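Local coordinates for protein RNA-directed RNA polymerase (Infectious pancreatic necrosis virus, PDB 2YI9) that copies viral RNA as an RNA-directed RNA polymerase and is probably found both free and covalently attached to the genomic RNA, with possible guanylyl- and methyltransferase activities, at residues A[385-390]-A[475-480]; A[397-402]-A[497-502]; A[401-406]-A[511-516]. All coordinates share one frame; numbering follows the deposited sequence.

Contact 1. Residues A[385-390]-A[475-480]; sequences IYADNI and FTFLNN. With MG (magnesium ion), chain F.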
ATOM      1  N   ILE A 385       9.005  10.326   6.581  1.00 17.80           N
ATOM      2  CA  ILE A 385       7.760   9.572   6.741  1.00 17.09           C
ATOM      3  C   ILE A 385       7.414   8.791   5.461  1.00 17.93           C
ATOM      4  O   ILE A 385       7.449   9.340   4.357  1.00 16.17           O
ATOM      5  CB  ILE A 385       6.566  10.513   7.155  1.00 20.19           C
ATOM      6  CG1 ILE A 385       6.875  11.357   8.422  1.00 22.49           C
ATOM      7  CG2 ILE A 385       5.217   9.724   7.306  1.00 16.40           C
ATOM      8  CD1 ILE A 385       5.946  12.597   8.629  1.00 20.12           C
ATOM      9  N   TYR A 386       7.007   7.546   5.631  1.00 15.58           N
ATOM     10  CA  TYR A 386       6.519   6.722   4.521  1.00 17.48           C
ATOM     11  C   TYR A 386       5.393   5.839   5.059  1.00 19.50           C
ATOM     12  O   TYR A 386       5.674   4.847   5.722  1.00 19.15           O
ATOM     13  CB  TYR A 386       7.635   5.860   3.902  1.00 19.01           C
ATOM     14  CG  TYR A 386       7.178   5.193   2.623  1.00 22.12           C
ATOM     15  CD1 TYR A 386       7.278   5.848   1.398  1.00 23.69           C
ATOM     16  CD2 TYR A 386       6.604   3.921   2.641  1.00 23.99           C
ATOM     17  CE1 TYR A 386       6.887   5.233   0.215  1.00 24.90           C
ATOM     18  CE2 TYR A 386       6.176   3.307   1.461  1.00 25.41           C
ATOM     19  CZ  TYR A 386       6.330   3.965   0.249  1.00 35.25           C
ATOM     20  OH  TYR A 386       5.909   3.406  -0.930  1.00 40.76           O
ATOM     21  N   ALA A 387       4.137   6.216   4.804  1.00 15.07           N
ATOM     22  CA  ALA A 387       2.967   5.485   5.298  1.00 14.01           C
ATOM     23  C   ALA A 387       3.134   5.229   6.824  1.00 18.04           C
ATOM     24  O   ALA A 387       3.333   6.184   7.557  1.00 16.95           O
ATOM     25  CB  ALA A 387       2.764   4.166   4.512  1.00 12.73           C
ATOM     26  N   ASP A 388       3.120   3.959   7.279  1.00 15.33           N
ATOM     27  CA  ASP A 388       3.270   3.588   8.689  1.00 14.79           C
ATOM     28  C   ASP A 388       4.740   3.508   9.171  1.00 19.36           C
ATOM     29  O   ASP A 388       4.996   2.935  10.229  1.00 20.06           O
ATOM     30  CB  ASP A 388       2.516   2.272   8.982  1.00 16.48           C
ATOM     31  CG  ASP A 388       2.997   1.108   8.143  1.00 26.72           C
ATOM     32  OD1 ASP A 388       3.417   1.346   6.988  1.00 26.53           O
ATOM     33  OD2 ASP A 388       2.939  -0.046   8.635  1.00 32.52           O
ATOM     34  N   ASN A 389       5.699   4.069   8.401  1.00 15.91           N
ATOM     35  CA  ASN A 389       7.122   4.085   8.784  1.00 17.01           C
ATOM     36  C   ASN A 389       7.554   5.502   9.089  1.00 20.22           C
ATOM     37  O   ASN A 389       7.255   6.435   8.326  1.00 19.67           O
ATOM     38  CB  ASN A 389       8.030   3.532   7.657  1.00 15.14           C
ATOM     39  CG  ASN A 389       7.612   2.175   7.173  1.00 27.59           C
ATOM     40  OD1 ASN A 389       7.943   1.171   7.766  1.00 22.25           O
ATOM     41  ND2 ASN A 389       6.832   2.113   6.111  1.00 16.49           N
ATOM     42  N   ILE A 390       8.282   5.656  10.191  1.00 16.10           N
ATOM     43  CA  ILE A 390       8.834   6.940  10.608  1.00 15.57           C
ATOM     44  C   ILE A 390      10.332   6.720  10.805  1.00 20.29           C
ATOM     45  O   ILE A 390      10.730   5.752  11.441  1.00 19.30           O
ATOM     46  CB  ILE A 390       8.160   7.475  11.914  1.00 17.88           C
ATOM     47  CG1 ILE A 390       6.666   7.796  11.706  1.00 17.28           C
ATOM     48  CG2 ILE A 390       8.944   8.686  12.512  1.00 17.07           C
ATOM     49  CD1 ILE A 390       5.836   7.883  13.034  1.00 16.86           C
ATOM     50  N   PHE A 475      -6.767   3.634  -0.126  1.00 19.46           N
ATOM     51  CA  PHE A 475      -6.273   4.689   0.786  1.00 18.23           C
ATOM     52  C   PHE A 475      -5.364   4.158   1.893  1.00 19.30           C
ATOM     53  O   PHE A 475      -5.055   4.905   2.819  1.00 19.21           O
ATOM     54  CB  PHE A 475      -7.477   5.457   1.392  1.00 18.98           C
ATOM     55  CG  PHE A 475      -8.008   6.569   0.514  1.00 19.32           C
ATOM     56  CD1 PHE A 475      -8.455   6.306  -0.785  1.00 19.27           C
ATOM     57  CD2 PHE A 475      -8.061   7.883   0.982  1.00 20.28           C
ATOM     58  CE1 PHE A 475      -8.938   7.337  -1.597  1.00 20.46           C
ATOM     59  CE2 PHE A 475      -8.540   8.910   0.169  1.00 21.95           C
ATOM     60  CZ  PHE A 475      -8.960   8.636  -1.121  1.00 20.25           C
ATOM     61  N   THR A 476      -4.951   2.865   1.829  1.00 16.58           N
ATOM     62  CA  THR A 476      -4.086   2.284   2.876  1.00 16.55           C
ATOM     63  C   THR A 476      -2.858   3.153   3.159  1.00 20.13           C
ATOM     64  O   THR A 476      -2.645   3.529   4.313  1.00 19.86           O
ATOM     65  CB  THR A 476      -3.674   0.825   2.587  1.00 19.82           C
ATOM     66  OG1 THR A 476      -4.848   0.035   2.457  1.00 24.33           O
ATOM     67  CG2 THR A 476      -2.796   0.231   3.710  1.00 17.74           C
ATOM     68  N   PHE A 477      -2.052   3.447   2.109  1.00 16.28           N
ATOM     69  CA  PHE A 477      -0.834   4.246   2.226  1.00 16.11           C
ATOM     70  C   PHE A 477      -1.170   5.646   2.813  1.00 19.70           C
ATOM     71  O   PHE A 477      -0.537   6.069   3.774  1.00 19.80           O
ATOM     72  CB  PHE A 477      -0.124   4.395   0.844  1.00 17.40           C
ATOM     73  CG  PHE A 477       1.052   5.366   0.930  1.00 20.28           C
ATOM     74  CD1 PHE A 477       0.851   6.747   0.838  1.00 23.65           C
ATOM     75  CD2 PHE A 477       2.340   4.906   1.149  1.00 22.04           C
ATOM     76  CE1 PHE A 477       1.906   7.641   1.029  1.00 26.02           C
ATOM     77  CE2 PHE A 477       3.406   5.808   1.296  1.00 23.69           C
ATOM     78  CZ  PHE A 477       3.180   7.166   1.251  1.00 23.40           C
ATOM     79  N   LEU A 478      -2.132   6.351   2.203  1.00 17.90           N
ATOM     80  CA  LEU A 478      -2.529   7.720   2.599  1.00 19.10           C
ATOM     81  C   LEU A 478      -2.977   7.823   4.052  1.00 22.00           C
ATOM     82  O   LEU A 478      -2.511   8.708   4.756  1.00 21.92           O
ATOM     83  CB  LEU A 478      -3.629   8.280   1.662  1.00 19.11           C
ATOM     84  CG  LEU A 478      -3.273   8.408   0.165  1.00 23.35           C
ATOM     85  CD1 LEU A 478      -4.533   8.675  -0.669  1.00 22.88           C
ATOM     86  CD2 LEU A 478      -2.186   9.485  -0.082  1.00 21.92           C
ATOM     87  N   ASN A 479      -3.869   6.912   4.497  1.00 17.87           N
ATOM     88  CA  ASN A 479      -4.387   6.896   5.864  1.00 17.68           C
ATOM     89  C   ASN A 479      -3.270   6.613   6.863  1.00 22.11           C
ATOM     90  O   ASN A 479      -3.208   7.288   7.899  1.00 22.11           O
ATOM     91  CB  ASN A 479      -5.543   5.882   6.009  1.00 15.94           C
ATOM     92  CG  ASN A 479      -6.781   6.258   5.213  1.00 23.82           C
ATOM     93  OD1 ASN A 479      -6.961   7.406   4.830  1.00 17.68           O
ATOM     94  ND2 ASN A 479      -7.650   5.298   4.916  1.00 13.53           N
ATOM     95  N   ASN A 480      -2.374   5.644   6.538  1.00 16.84           N
ATOM     96  CA  ASN A 480      -1.218   5.329   7.382  1.00 16.33           C
ATOM     97  C   ASN A 480      -0.284   6.518   7.491  1.00 18.63           C
ATOM     98  O   ASN A 480       0.180   6.826   8.582  1.00 17.73           O
ATOM     99  CB  ASN A 480      -0.455   4.101   6.860  1.00 14.35           C
ATOM    100  CG  ASN A 480      -1.093   2.784   7.232  1.00 29.43           C
ATOM    101  OD1 ASN A 480      -2.025   2.707   8.036  1.00 23.66           O
ATOM    102  ND2 ASN A 480      -0.622   1.718   6.634  1.00 17.99           N
TER
HETATM  103 MG    MG F1793       9.468   0.296   8.946  1.00 28.49          MG
HETATM  104  O   HOH W   1      10.734  -0.914  10.072  1.00 25.59           O
HETATM  105  O   HOH W   2       8.493  -1.510   8.003  1.00 24.44           O
HETATM  106  O   HOH W   3      10.878   0.429   7.483  1.00 28.20           O
HETATM  107  O   HOH W   4      10.204   2.128   9.933  1.00 20.35           O
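F477, near the start of helix 476-493, lays its ring against Y386 and A387 of the Y386-N389 turn. Its CG stands anti to the backbone N (chi1 173°), which carries the CD2-CE2 side of the ring to the turn. CD2 meets A387 CB at 3.5 Å, while A387 CA lies over one ring face, toward the rim. CE2 is set above the centre of the Y386 ring, 3.6 Å from its CZ. The two aromatics form an edge-to-face pair, centroids 4.9 Å apart and planes at 74°, with F477 giving the edge. One helical turn on, N480 points at the same loop: its CB is 3.6 Å from D388 N, and its amide runs alongside the D388 side chain. All this is van der Waals packing; the polar backbone of A387 is served from the same helix, its N by H481 and its O by S484. Within the type II' turn, Y386 O accepts from N389 N at 2.8 Å and from N389 ND2 at 3.0 Å, the donors coming from opposite faces of the carbonyl plane. The side-chain bond helps orient the amide whose OD1 ligates magnesium, 2.1 Å away. A387, D388 and N389 make the ADN sequence that birnavirus polymerases carry in palm motif C, a beta-turn-beta hairpin backed here by a helix.

Contact 2. Residues A[397-402]-A[497-502]; sequences TWYSID and PNPMTK. With MG (magnesium ion), chain F.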
ATOM      1  N   THR A 397      22.072   9.212  16.146  1.00 25.41           N
ATOM      2  CA  THR A 397      21.407   7.905  16.120  1.00 24.39           C
ATOM      3  C   THR A 397      20.297   7.904  15.078  1.00 26.84           C
ATOM      4  O   THR A 397      19.570   8.889  14.940  1.00 26.18           O
ATOM      5  CB  THR A 397      20.868   7.536  17.542  1.00 28.65           C
ATOM      6  OG1 THR A 397      21.858   7.812  18.540  1.00 26.36           O
ATOM      7  CG2 THR A 397      20.427   6.060  17.662  1.00 26.49           C
ATOM      8  N   TRP A 398      20.181   6.797  14.337  1.00 22.63           N
ATOM      9  CA  TRP A 398      19.126   6.597  13.349  1.00 20.92           C
ATOM     10  C   TRP A 398      18.075   5.675  13.966  1.00 24.16           C
ATOM     11  O   TRP A 398      18.404   4.584  14.433  1.00 25.55           O
ATOM     12  CB  TRP A 398      19.709   5.987  12.075  1.00 18.63           C
ATOM     13  CG  TRP A 398      18.692   5.653  11.021  1.00 19.09           C
ATOM     14  CD1 TRP A 398      18.142   4.425  10.768  1.00 21.40           C
ATOM     15  CD2 TRP A 398      18.153   6.548  10.026  1.00 18.01           C
ATOM     16  NE1 TRP A 398      17.308   4.497   9.670  1.00 19.95           N
ATOM     17  CE2 TRP A 398      17.303   5.789   9.193  1.00 21.09           C
ATOM     18  CE3 TRP A 398      18.322   7.918   9.750  1.00 19.10           C
ATOM     19  CZ2 TRP A 398      16.644   6.347   8.080  1.00 19.39           C
ATOM     20  CZ3 TRP A 398      17.655   8.468   8.663  1.00 20.03           C
ATOM     21  CH2 TRP A 398      16.816   7.688   7.852  1.00 19.84           C
ATOM     22  N   TYR A 399      16.816   6.119  13.980  1.00 19.53           N
ATOM     23  CA  TYR A 399      15.711   5.327  14.511  1.00 20.21           C
ATOM     24  C   TYR A 399      14.740   4.985  13.419  1.00 25.00           C
ATOM     25  O   TYR A 399      14.295   5.869  12.691  1.00 23.82           O
ATOM     26  CB  TYR A 399      14.954   6.076  15.630  1.00 20.55           C
ATOM     27  CG  TYR A 399      15.842   6.466  16.785  1.00 21.43           C
ATOM     28  CD1 TYR A 399      16.072   5.584  17.843  1.00 23.21           C
ATOM     29  CD2 TYR A 399      16.470   7.714  16.819  1.00 21.42           C
ATOM     30  CE1 TYR A 399      16.916   5.929  18.899  1.00 24.40           C
ATOM     31  CE2 TYR A 399      17.287   8.081  17.883  1.00 22.00           C
ATOM     32  CZ  TYR A 399      17.505   7.186  18.924  1.00 31.02           C
ATOM     33  OH  TYR A 399      18.343   7.535  19.955  1.00 31.66           O
ATOM     34  N   SER A 400      14.403   3.711  13.316  1.00 22.11           N
ATOM     35  CA  SER A 400      13.393   3.244  12.392  1.00 22.08           C
ATOM     36  C   SER A 400      12.209   2.859  13.278  1.00 26.59           C
ATOM     37  O   SER A 400      12.329   1.992  14.155  1.00 25.50           O
ATOM     38  CB  SER A 400      13.884   2.049  11.583  1.00 24.11           C
ATOM     39  OG  SER A 400      12.828   1.617  10.743  1.00 24.65           O
ATOM     40  N   ILE A 401      11.089   3.583  13.107  1.00 21.81           N
ATOM     41  CA  ILE A 401       9.882   3.408  13.905  1.00 20.58           C
ATOM     42  C   ILE A 401       8.754   2.909  13.020  1.00 23.83           C
ATOM     43  O   ILE A 401       8.622   3.355  11.879  1.00 24.09           O
ATOM     44  CB  ILE A 401       9.535   4.750  14.621  1.00 24.26           C
ATOM     45  CG1 ILE A 401      10.646   5.157  15.625  1.00 23.74           C
ATOM     46  CG2 ILE A 401       8.132   4.744  15.310  1.00 26.16           C
ATOM     47  CD1 ILE A 401      10.932   6.626  15.633  1.00 22.12           C
ATOM     48  N   ASP A 402       7.937   1.986  13.541  1.00 19.09           N
ATOM     49  CA  ASP A 402       6.761   1.524  12.802  1.00 17.42           C
ATOM     50  C   ASP A 402       5.555   1.719  13.647  1.00 19.46           C
ATOM     51  O   ASP A 402       5.602   1.485  14.852  1.00 19.69           O
ATOM     52  CB  ASP A 402       6.854   0.021  12.445  1.00 18.80           C
ATOM     53  CG  ASP A 402       7.914  -0.328  11.427  1.00 32.23           C
ATOM     54  OD1 ASP A 402       8.063   0.419  10.441  1.00 32.85           O
ATOM     55  OD2 ASP A 402       8.609  -1.336  11.621  1.00 41.24           O
ATOM     56  N   PRO A 497      11.295  14.538  22.000  1.00 24.05           N
ATOM     57  CA  PRO A 497      11.939  13.604  22.943  1.00 23.80           C
ATOM     58  C   PRO A 497      12.593  12.450  22.183  1.00 27.58           C
ATOM     59  O   PRO A 497      12.110  12.041  21.101  1.00 24.51           O
ATOM     60  CB  PRO A 497      10.769  13.093  23.792  1.00 25.01           C
ATOM     61  CG  PRO A 497       9.567  13.235  22.891  1.00 28.28           C
ATOM     62  CD  PRO A 497       9.826  14.542  22.187  1.00 24.16           C
ATOM     63  N   ASN A 498      13.705  11.950  22.721  1.00 24.40           N
ATOM     64  CA  ASN A 498      14.429  10.847  22.097  1.00 23.96           C
ATOM     65  C   ASN A 498      13.519   9.598  22.001  1.00 26.79           C
ATOM     66  O   ASN A 498      12.866   9.273  22.993  1.00 27.37           O
ATOM     67  CB  ASN A 498      15.730  10.536  22.887  1.00 19.09           C
ATOM     68  CG  ASN A 498      16.535   9.457  22.221  1.00 32.05           C
ATOM     69  OD1 ASN A 498      16.262   8.269  22.385  1.00 30.80           O
ATOM     70  ND2 ASN A 498      17.453   9.844  21.347  1.00 24.51           N
ATOM     71  N   PRO A 499      13.477   8.894  20.844  1.00 23.04           N
ATOM     72  CA  PRO A 499      12.600   7.714  20.718  1.00 23.52           C
ATOM     73  C   PRO A 499      12.727   6.598  21.760  1.00 29.76           C
ATOM     74  O   PRO A 499      11.765   5.847  21.945  1.00 29.59           O
ATOM     75  CB  PRO A 499      12.869   7.222  19.293  1.00 25.11           C
ATOM     76  CG  PRO A 499      13.285   8.459  18.551  1.00 29.03           C
ATOM     77  CD  PRO A 499      14.141   9.192  19.554  1.00 24.60           C
ATOM     78  N   MET A 500      13.873   6.518  22.472  1.00 26.43           N
ATOM     79  CA  MET A 500      14.109   5.489  23.499  1.00 26.69           C
ATOM     80  C   MET A 500      13.576   5.868  24.885  1.00 34.46           C
ATOM     81  O   MET A 500      13.729   5.087  25.820  1.00 35.94           O
ATOM     82  CB  MET A 500      15.610   5.138  23.603  1.00 28.19           C
ATOM     83  CG  MET A 500      16.229   4.657  22.296  1.00 31.14           C
ATOM     84  SD  MET A 500      15.254   3.405  21.402  1.00 35.41           S
ATOM     85  CE  MET A 500      15.500   1.968  22.488  1.00 32.12           C
ATOM     86  N   THR A 501      12.967   7.056  25.028  1.00 30.42           N
ATOM     87  CA  THR A 501      12.493   7.550  26.321  1.00 29.84           C
ATOM     88  C   THR A 501      11.002   7.336  26.516  1.00 34.39           C
ATOM     89  O   THR A 501      10.262   7.152  25.543  1.00 33.40           O
ATOM     90  CB  THR A 501      12.868   9.041  26.497  1.00 30.25           C
ATOM     91  OG1 THR A 501      12.126   9.824  25.553  1.00 26.82           O
ATOM     92  CG2 THR A 501      14.389   9.303  26.362  1.00 24.59           C
ATOM     93  N   LYS A 502      10.555   7.423  27.784  1.00 31.83           N
ATOM     94  CA  LYS A 502       9.154   7.320  28.162  1.00 32.54           C
ATOM     95  C   LYS A 502       8.348   8.478  27.555  1.00 36.12           C
ATOM     96  O   LYS A 502       7.193   8.274  27.175  1.00 36.96           O
ATOM     97  CB  LYS A 502       8.986   7.284  29.690  1.00 35.89           C
ATOM     98  CG  LYS A 502       7.602   6.759  30.085  1.00 54.81           C
ATOM     99  CD  LYS A 502       7.310   6.837  31.574  1.00 70.87           C
ATOM    100  CE  LYS A 502       5.983   6.184  31.906  1.00 79.48           C
ATOM    101  NZ  LYS A 502       4.828   7.041  31.528  1.00 83.15           N
TER
HETATM  102 MG    MG F1793       9.468   0.296   8.946  1.00 28.49          MG
HETATM  103  O   HOH W   4      10.204   2.128   9.933  1.00 20.35           O
HETATM  104  O   HOH W   1      10.734  -0.914  10.072  1.00 25.59           O
HETATM  105  O   HOH W   2       8.493  -1.510   8.003  1.00 24.44           O
HETATM  106  O   HOH W   3      10.878   0.429   7.483  1.00 28.20           O
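The Y399 ring has P499 over one face, CG standing 3.8 Å from its centroid and 19° off the normal, a CH-pi contact displaced toward the CB end of the ring. At the phenol end, the N498 amide stands nearly perpendicular to the ring plane. Its ND2 donates in the amide plane to Y399 OH (2.8 Å, 160° at the hydrogen), and it also reaches D395 OD2. M500 approaches obliquely: CG lies 3.7 Å from Y399 CE1, and the bend at chi2 (-47°) brings SD to 3.9 Å from the same carbon, a Met-aromatic contact. I401 CD1, two residues along the strand, adds a looser touch on P499 CG (4.2 Å). The loop is preorganised by its own bonds. N498 OD1 accepts from M500 N in an Asx turn, and N498 O takes both T501 N and T501 OG1 in a type I turn leading to the N-cap of helix 502-505. S400 and D402 point from the other side of the strand, D402 OD1 binding magnesium and S400 OG hydrogen-bonding water 4 of its shell. Such alternation suits the palm's motif A strand, with metal chemistry on one face and largely apolar packing, with one phenol-amide bond, on the other.

Contact 3. Residues A[401-406]-A[511-516]; sequences IDLEKG and TGINFK. With K (potassium ion), chain G; MG (magnesium ion), chain F.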
ATOM      1  N   ILE A 401      11.089   3.583  13.107  1.00 21.81           N
ATOM      2  CA  ILE A 401       9.882   3.408  13.905  1.00 20.58           C
ATOM      3  C   ILE A 401       8.754   2.909  13.020  1.00 23.83           C
ATOM      4  O   ILE A 401       8.622   3.355  11.879  1.00 24.09           O
ATOM      5  CB  ILE A 401       9.535   4.750  14.621  1.00 24.26           C
ATOM      6  CG1 ILE A 401      10.646   5.157  15.625  1.00 23.74           C
ATOM      7  CG2 ILE A 401       8.132   4.744  15.310  1.00 26.16           C
ATOM      8  CD1 ILE A 401      10.932   6.626  15.633  1.00 22.12           C
ATOM      9  N   ASP A 402       7.937   1.986  13.541  1.00 19.09           N
ATOM     10  CA  ASP A 402       6.761   1.524  12.802  1.00 17.42           C
ATOM     11  C   ASP A 402       5.555   1.719  13.647  1.00 19.46           C
ATOM     12  O   ASP A 402       5.602   1.485  14.852  1.00 19.69           O
ATOM     13  CB  ASP A 402       6.854   0.021  12.445  1.00 18.80           C
ATOM     14  CG  ASP A 402       7.914  -0.328  11.427  1.00 32.23           C
ATOM     15  OD1 ASP A 402       8.063   0.419  10.441  1.00 32.85           O
ATOM     16  OD2 ASP A 402       8.609  -1.336  11.621  1.00 41.24           O
ATOM     17  N   LEU A 403       4.438   2.063  13.021  1.00 17.00           N
ATOM     18  CA  LEU A 403       3.159   2.042  13.738  1.00 16.79           C
ATOM     19  C   LEU A 403       2.913   0.545  13.989  1.00 20.26           C
ATOM     20  O   LEU A 403       3.316  -0.297  13.163  1.00 17.81           O
ATOM     21  CB  LEU A 403       2.019   2.631  12.890  1.00 16.32           C
ATOM     22  CG  LEU A 403       2.219   4.068  12.376  1.00 20.76           C
ATOM     23  CD1 LEU A 403       0.960   4.574  11.695  1.00 19.29           C
ATOM     24  CD2 LEU A 403       2.725   5.035  13.506  1.00 18.68           C
ATOM     25  N   GLU A 404       2.358   0.202  15.146  1.00 18.73           N
ATOM     26  CA  GLU A 404       2.113  -1.209  15.463  1.00 18.93           C
ATOM     27  C   GLU A 404       0.825  -1.607  14.766  1.00 23.30           C
ATOM     28  O   GLU A 404      -0.227  -1.034  15.072  1.00 23.56           O
ATOM     29  CB  GLU A 404       2.032  -1.411  16.990  1.00 20.69           C
ATOM     30  CG  GLU A 404       1.715  -2.834  17.414  1.00 27.71           C
ATOM     31  CD  GLU A 404       1.483  -3.044  18.901  1.00 44.39           C
ATOM     32  OE1 GLU A 404       1.202  -2.056  19.615  1.00 30.01           O
ATOM     33  OE2 GLU A 404       1.500  -4.217  19.338  1.00 39.77           O
ATOM     34  N   LYS A 405       0.926  -2.535  13.777  1.00 20.17           N
ATOM     35  CA  LYS A 405      -0.190  -3.010  12.930  1.00 20.28           C
ATOM     36  C   LYS A 405      -0.978  -1.776  12.469  1.00 27.18           C
ATOM     37  O   LYS A 405      -2.153  -1.618  12.834  1.00 28.96           O
ATOM     38  CB  LYS A 405      -1.044  -4.029  13.715  1.00 21.31           C
ATOM     39  CG  LYS A 405      -0.240  -5.293  13.938  1.00 29.80           C
ATOM     40  CD  LYS A 405      -0.811  -6.217  14.972  1.00 41.08           C
ATOM     41  CE  LYS A 405       0.120  -7.393  15.135  1.00 43.89           C
ATOM     42  NZ  LYS A 405       1.212  -7.114  16.100  1.00 48.70           N
ATOM     43  N   GLY A 406      -0.245  -0.846  11.810  1.00 21.71           N
ATOM     44  CA  GLY A 406      -0.691   0.491  11.403  1.00 19.33           C
ATOM     45  C   GLY A 406      -2.168   0.684  11.140  1.00 20.15           C
ATOM     46  O   GLY A 406      -2.822   1.520  11.772  1.00 20.93           O
ATOM     47  N   THR A 511      -1.931  10.230  21.065  1.00 22.91           N
ATOM     48  CA  THR A 511      -2.469  10.110  19.708  1.00 21.77           C
ATOM     49  C   THR A 511      -3.503   8.999  19.509  1.00 24.43           C
ATOM     50  O   THR A 511      -4.198   9.011  18.497  1.00 23.11           O
ATOM     51  CB  THR A 511      -1.303   9.924  18.700  1.00 24.01           C
ATOM     52  OG1 THR A 511      -0.656   8.674  18.963  1.00 20.58           O
ATOM     53  CG2 THR A 511      -0.277  11.077  18.736  1.00 18.80           C
ATOM     54  N   GLY A 512      -3.532   8.008  20.405  1.00 22.72           N
ATOM     55  CA  GLY A 512      -4.351   6.803  20.235  1.00 22.00           C
ATOM     56  C   GLY A 512      -3.736   5.863  19.194  1.00 23.56           C
ATOM     57  O   GLY A 512      -4.363   4.894  18.769  1.00 21.86           O
ATOM     58  N   ILE A 513      -2.483   6.141  18.770  1.00 20.20           N
ATOM     59  CA  ILE A 513      -1.775   5.371  17.740  1.00 18.04           C
ATOM     60  C   ILE A 513      -0.634   4.583  18.377  1.00 23.15           C
ATOM     61  O   ILE A 513       0.261   5.167  18.971  1.00 23.02           O
ATOM     62  CB  ILE A 513      -1.289   6.288  16.564  1.00 19.14           C
ATOM     63  CG1 ILE A 513      -2.478   7.048  15.895  1.00 17.70           C
ATOM     64  CG2 ILE A 513      -0.460   5.486  15.513  1.00 16.47           C
ATOM     65  CD1 ILE A 513      -2.079   8.342  15.124  1.00 20.55           C
ATOM     66  N   ASN A 514      -0.674   3.261  18.241  1.00 20.27           N
ATOM     67  CA  ASN A 514       0.369   2.374  18.780  1.00 19.10           C
ATOM     68  C   ASN A 514       1.565   2.393  17.833  1.00 21.06           C
ATOM     69  O   ASN A 514       1.399   2.413  16.607  1.00 19.28           O
ATOM     70  CB  ASN A 514      -0.158   0.932  18.871  1.00 14.14           C
ATOM     71  CG  ASN A 514      -1.309   0.707  19.808  1.00 25.51           C
ATOM     72  OD1 ASN A 514      -2.181   1.560  20.003  1.00 23.76           O
ATOM     73  ND2 ASN A 514      -1.363  -0.484  20.380  1.00 18.80           N
ATOM     74  N   PHE A 515       2.770   2.359  18.390  1.00 18.22           N
ATOM     75  CA  PHE A 515       3.984   2.316  17.564  1.00 17.69           C
ATOM     76  C   PHE A 515       5.106   1.653  18.367  1.00 23.56           C
ATOM     77  O   PHE A 515       4.983   1.460  19.574  1.00 24.77           O
ATOM     78  CB  PHE A 515       4.401   3.726  17.053  1.00 18.76           C
ATOM     79  CG  PHE A 515       4.532   4.781  18.139  1.00 20.50           C
ATOM     80  CD1 PHE A 515       5.629   4.792  18.993  1.00 21.93           C
ATOM     81  CD2 PHE A 515       3.556   5.766  18.300  1.00 21.52           C
ATOM     82  CE1 PHE A 515       5.731   5.743  20.003  1.00 23.78           C
ATOM     83  CE2 PHE A 515       3.686   6.743  19.283  1.00 24.73           C
ATOM     84  CZ  PHE A 515       4.781   6.740  20.114  1.00 23.39           C
ATOM     85  N   LYS A 516       6.190   1.314  17.692  1.00 21.56           N
ATOM     86  CA  LYS A 516       7.366   0.717  18.313  1.00 22.72           C
ATOM     87  C   LYS A 516       8.608   1.074  17.539  1.00 23.22           C
ATOM     88  O   LYS A 516       8.550   1.306  16.334  1.00 21.41           O
ATOM     89  CB  LYS A 516       7.227  -0.820  18.472  1.00 26.57           C
ATOM     90  CG  LYS A 516       6.815  -1.570  17.225  1.00 47.26           C
ATOM     91  CD  LYS A 516       6.555  -3.035  17.553  1.00 67.09           C
ATOM     92  CE  LYS A 516       6.045  -3.784  16.353  1.00 85.26           C
ATOM     93  NZ  LYS A 516       6.233  -5.256  16.485  1.00 97.38           N
TER
HETATM   94  K     K G1794      -4.554   2.324  18.875  1.00 24.35           K
HETATM   95 MG    MG F1793       9.468   0.296   8.946  1.00 28.49          MG
HETATM   96  O   HOH W   4      10.204   2.128   9.933  1.00 20.35           O
HETATM   97  O   HOH W   1      10.734  -0.914  10.072  1.00 25.59           O
HETATM   98  O   HOH W   5       3.662  -5.642  15.204  1.00 53.71           O
HETATM   99  O   HOH W   2       8.493  -1.510   8.003  1.00 24.44           O
HETATM  100  O   HOH W   3      10.878   0.429   7.483  1.00 28.20           O
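D402 and K516 form a hydrogen-bonded antiparallel pair, D402 N to K516 O and K516 N to D402 O both 2.9 Å, and the neighbouring non-hydrogen-bonded pair L403 and F515 brings its CA atoms to 3.9 Å. A third backbone bond, E404 N to N514 O (2.8 Å), follows these bridges where the regular strand of 401-403 ends, and reaches the carbonyl from above its plane. Beyond it, E404 reaches across N514 at a slant. A chi1 of 177° swings CG away from the E404 backbone N, and the straight chain beyond sets the carboxylate at 45° to the amide plane, where N514 ND2 donates to E404 OE1 at 3.1 Å. The bond lies in the amide plane of N514 but meets OE1 from above the carboxylate plane. OE1 also has a salt bridge to R181, so two donors hold this oxygen. The other end of the amide, OD1, binds potassium at 2.7 Å, and G512 O joins it at 2.6 Å; V177, N182, N184 and N409 complete the site. L403 CD2 packs on I513 CG2 (3.8 Å) and, more loosely, on F515 CB. The D402 and K516 side chains share one face of the sheet, yet their charged ends stay apart; K516 NZ instead shares water 5 with K405 NZ, both lysines donating to it. The amide of N514 is thus oriented at both ends, oxygen to the cation and nitrogen to the acid, and E404, itself held by R181, acts in the second shell of potassium. At the opposite end of the pairing, two nearly straight bonds fix the D402 backbone and OD2 accepts from magnesium-bound water 1, so the sheet positions a metal ligand.

In the fold
All three contacts meet at the four-stranded antiparallel sheet of the palm. Contact 1 supports the turn between strands 382-386 and 389-394 from helix 476-493; contacts 2 and 3 use overlapping parts of strand 397-403, with I401 and D402 in common. Magnesium joins them, with N389 from contact 1 and D402 from the strand as its protein ligands, beside I390-I401 and D388-L403 hydrogen bonding. Contact 1 lies nearest the chain centre and is aromatic and apolar, yet is only partly buried, whereas contacts 2 and 3 are mostly buried. Contact 2, farthest out, mixes a buried tyrosine with an exposed methionine. Contact 3 is chiefly backbone pairing, running from the exposed K516 beside D402 to the potassium site at N514.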